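Local coordinates for La-related protein 7 homolog (Schizosaccharomyces pombe, PDB 6TZN) that binds telomerase RNA specifically and promotes its assembly with the catalytic subunit, here represented by its C-terminal xRRM domain, at residues K17-L22 with I50-D55. Numbering follows the deposited sequence.
Sequences KNLHPL and IDYRKD
Tyr52 turns CG anti to its backbone N (chi1 176°), and its OH lies 3.1 Å from Pro21 O, while Leu22, with CG anti to its carbonyl carbon, runs alongside the Asp55 side chain in the same direction. Pro21 O accepts a weak hydrogen bond from Asp55 N (3.0 Å), bent to 121° at the hydrogen, and Asp55 CA adds a CA-H...O contact of 3.0 Å. The same oxygen sits at the edge of the Tyr52 ring, near its plane; the angle there is poor for a hydrogen bond, and the hydroxyl is hydrogen-bonded to Glu56 O instead. Toward solvent, Leu22 CD2 packs against Asp55 OD1 (3.3 Å) and Lys54 NZ (3.7 Å), so one methyl touches both the carboxylate and the ammonium end. Leu22 N donates to His20 ND1 (3.1 Å, 164°), a fairly straight bond that bridges across Pro21, with the donor tilted somewhat from the imidazole plane. On the inner side Leu19 CD1 meets Tyr52 CE1 obliquely at 4.4 Å. Both residues rest on Ile28 of helix 25-39 and Ala59 of strand 58-63, so this surface contact joins the loop following strand 13-17 to the connection between edge strand 47-51 and strand 58-63 of the RRM sheet.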
ATOM      1  N   LYS A  17      -2.488   2.559   5.047  1.00 16.04           N
ATOM      2  CA  LYS A  17      -2.602   3.503   6.149  1.00 16.03           C
ATOM      3  C   LYS A  17      -1.419   3.374   7.098  1.00 16.35           C
ATOM      4  O   LYS A  17      -0.809   2.306   7.225  1.00 16.83           O
ATOM      5  CB  LYS A  17      -3.893   3.282   6.944  1.00 19.53           C
ATOM      6  CG  LYS A  17      -5.147   3.518   6.124  1.00 23.94           C
ATOM      7  CD  LYS A  17      -6.385   3.570   6.994  1.00 33.45           C
ATOM      8  CE  LYS A  17      -6.687   2.225   7.617  1.00 39.65           C
ATOM      9  NZ  LYS A  17      -7.884   2.315   8.498  1.00 44.02           N
ATOM     10  N   ASN A  18      -1.124   4.486   7.782  1.00 15.94           N
ATOM     11  CA  ASN A  18      -0.074   4.582   8.797  1.00 16.41           C
ATOM     12  C   ASN A  18       1.331   4.600   8.206  1.00 15.86           C
ATOM     13  O   ASN A  18       2.295   4.190   8.856  1.00 17.83           O
ATOM     14  CB  ASN A  18      -0.241   3.549   9.912  1.00 18.28           C
ATOM     15  CG  ASN A  18      -1.599   3.640  10.555  1.00 18.89           C
ATOM     16  OD1 ASN A  18      -2.060   4.733  10.894  1.00 21.33           O
ATOM     17  ND2 ASN A  18      -2.259   2.499  10.716  1.00 20.66           N
ATOM     18  N   LEU A  19       1.459   5.110   6.983  1.00 15.53           N
ATOM     19  CA  LEU A  19       2.772   5.433   6.450  1.00 15.20           C
ATOM     20  C   LEU A  19       3.392   6.575   7.250  1.00 15.84           C
ATOM     21  O   LEU A  19       2.689   7.413   7.826  1.00 16.80           O
ATOM     22  CB  LEU A  19       2.643   5.884   4.996  1.00 16.32           C
ATOM     23  CG  LEU A  19       2.225   4.792   4.011  1.00 16.76           C
ATOM     24  CD1 LEU A  19       1.712   5.407   2.722  1.00 20.05           C
ATOM     25  CD2 LEU A  19       3.396   3.854   3.747  1.00 17.35           C
ATOM     26  N   HIS A  20       4.714   6.597   7.291  1.00 15.38           N
ATOM     27  CA  HIS A  20       5.398   7.742   7.874  1.00 14.90           C
ATOM     28  C   HIS A  20       5.026   9.008   7.102  1.00 15.24           C
ATOM     29  O   HIS A  20       5.068   9.007   5.863  1.00 16.95           O
ATOM     30  CB  HIS A  20       6.904   7.536   7.855  1.00 16.33           C
ATOM     31  CG  HIS A  20       7.648   8.544   8.669  1.00 16.69           C
ATOM     32  ND1 HIS A  20       7.832   9.850   8.257  1.00 17.91           N
ATOM     33  CD2 HIS A  20       8.226   8.447   9.889  1.00 17.37           C
ATOM     34  CE1 HIS A  20       8.498  10.509   9.188  1.00 18.23           C
ATOM     35  NE2 HIS A  20       8.745   9.682  10.190  1.00 17.70           N
ATOM     36  N   PRO A  21       4.648  10.094   7.787  1.00 16.11           N
ATOM     37  CA  PRO A  21       4.090  11.254   7.069  1.00 17.03           C
ATOM     38  C   PRO A  21       5.077  11.940   6.142  1.00 16.67           C
ATOM     39  O   PRO A  21       4.650  12.675   5.245  1.00 19.62           O
ATOM     40  CB  PRO A  21       3.635  12.190   8.201  1.00 18.28           C
ATOM     41  CG  PRO A  21       4.471  11.784   9.378  1.00 18.35           C
ATOM     42  CD  PRO A  21       4.616  10.283   9.247  1.00 17.47           C
ATOM     43  N   LEU A  22       6.379  11.740   6.326  1.00 16.35           N
ATOM     44  CA  LEU A  22       7.362  12.432   5.508  1.00 17.23           C
ATOM     45  C   LEU A  22       8.013  11.517   4.475  1.00 17.08           C
ATOM     46  O   LEU A  22       9.066  11.851   3.924  1.00 17.03           O
ATOM     47  CB  LEU A  22       8.362  13.188   6.383  1.00 19.79           C
ATOM     48  CG  LEU A  22       7.689  14.343   7.157  1.00 22.84           C
ATOM     49  CD1 LEU A  22       8.541  14.808   8.320  1.00 24.83           C
ATOM     50  CD2 LEU A  22       7.340  15.519   6.239  1.00 25.95           C
ATOM     51  N   ILE A  50       0.978   4.808  -7.638  1.00 18.54           N
ATOM     52  CA  ILE A  50       0.911   5.119  -6.224  1.00 19.22           C
ATOM     53  C   ILE A  50       0.407   6.546  -6.121  1.00 19.98           C
ATOM     54  O   ILE A  50       1.072   7.478  -6.591  1.00 23.09           O
ATOM     55  CB  ILE A  50       2.287   4.968  -5.561  1.00 20.20           C
ATOM     56  CG1 ILE A  50       2.764   3.516  -5.679  1.00 22.00           C
ATOM     57  CG2 ILE A  50       2.247   5.435  -4.108  1.00 22.33           C
ATOM     58  CD1 ILE A  50       4.187   3.302  -5.214  1.00 25.47           C
ATOM     59  N   ASP A  51      -0.776   6.722  -5.544  1.00 18.17           N
ATOM     60  CA  ASP A  51      -1.322   8.055  -5.316  1.00 20.44           C
ATOM     61  C   ASP A  51      -0.956   8.454  -3.894  1.00 19.46           C
ATOM     62  O   ASP A  51      -1.473   7.885  -2.924  1.00 19.46           O
ATOM     63  CB  ASP A  51      -2.834   8.074  -5.526  1.00 23.83           C
ATOM     64  CG  ASP A  51      -3.252   7.688  -6.951  1.00 30.27           C
ATOM     65  OD1 ASP A  51      -2.409   7.651  -7.880  1.00 29.98           O
ATOM     66  OD2 ASP A  51      -4.452   7.426  -7.141  1.00 31.66           O
ATOM     67  N   TYR A  52      -0.043   9.410  -3.760  1.00 19.64           N
ATOM     68  CA  TYR A  52       0.449   9.796  -2.448  1.00 19.19           C
ATOM     69  C   TYR A  52       0.800  11.274  -2.462  1.00 20.32           C
ATOM     70  O   TYR A  52       1.431  11.753  -3.405  1.00 21.42           O
ATOM     71  CB  TYR A  52       1.683   8.980  -2.035  1.00 19.86           C
ATOM     72  CG  TYR A  52       2.240   9.451  -0.720  1.00 17.84           C
ATOM     73  CD1 TYR A  52       1.572   9.193   0.474  1.00 18.05           C
ATOM     74  CD2 TYR A  52       3.402  10.212  -0.672  1.00 19.06           C
ATOM     75  CE1 TYR A  52       2.062   9.654   1.683  1.00 17.90           C
ATOM     76  CE2 TYR A  52       3.901  10.671   0.533  1.00 19.07           C
ATOM     77  CZ  TYR A  52       3.229  10.394   1.701  1.00 17.42           C
ATOM     78  OH  TYR A  52       3.707  10.874   2.892  1.00 18.61           O
ATOM     79  N   ARG A  53       0.392  11.977  -1.409  1.00 20.48           N
ATOM     80  CA  ARG A  53       0.691  13.392  -1.228  1.00 20.77           C
ATOM     81  C   ARG A  53       1.584  13.544  -0.010  1.00 21.92           C
ATOM     82  O   ARG A  53       1.277  13.002   1.056  1.00 20.60           O
ATOM     83  CB  ARG A  53      -0.591  14.196  -1.011  1.00 25.55           C
ATOM     84  CG  ARG A  53      -0.349  15.687  -0.917  1.00 31.27           C
ATOM     85  N   LYS A  54       2.673  14.299  -0.160  1.00 25.52           N
ATOM     86  CA  LYS A  54       3.603  14.495   0.944  1.00 27.54           C
ATOM     87  C   LYS A  54       2.881  15.028   2.177  1.00 21.99           C
ATOM     88  O   LYS A  54       1.966  15.855   2.077  1.00 20.66           O
ATOM     89  CB  LYS A  54       4.710  15.463   0.526  1.00 33.94           C
ATOM     90  CG  LYS A  54       5.808  15.620   1.559  1.00 36.63           C
ATOM     91  CD  LYS A  54       6.985  16.411   1.011  1.00 37.55           C
ATOM     92  CE  LYS A  54       8.045  16.620   2.075  1.00 38.42           C
ATOM     93  NZ  LYS A  54       8.420  15.332   2.715  1.00 40.27           N
ATOM     94  N   ASP A  55       3.293  14.533   3.347  1.00 21.67           N
ATOM     95  CA  ASP A  55       2.727  14.898   4.645  1.00 21.08           C
ATOM     96  C   ASP A  55       1.356  14.299   4.907  1.00 22.49           C
ATOM     97  O   ASP A  55       0.649  14.735   5.818  1.00 24.70           O
ATOM     98  CB  ASP A  55       2.788  16.402   4.957  1.00 22.38           C
ATOM     99  CG  ASP A  55       3.780  16.720   6.050  1.00 24.06           C
ATOM    100  OD1 ASP A  55       4.095  15.818   6.851  1.00 25.72           O
ATOM    101  OD2 ASP A  55       4.267  17.872   6.108  1.00 24.21           O
TER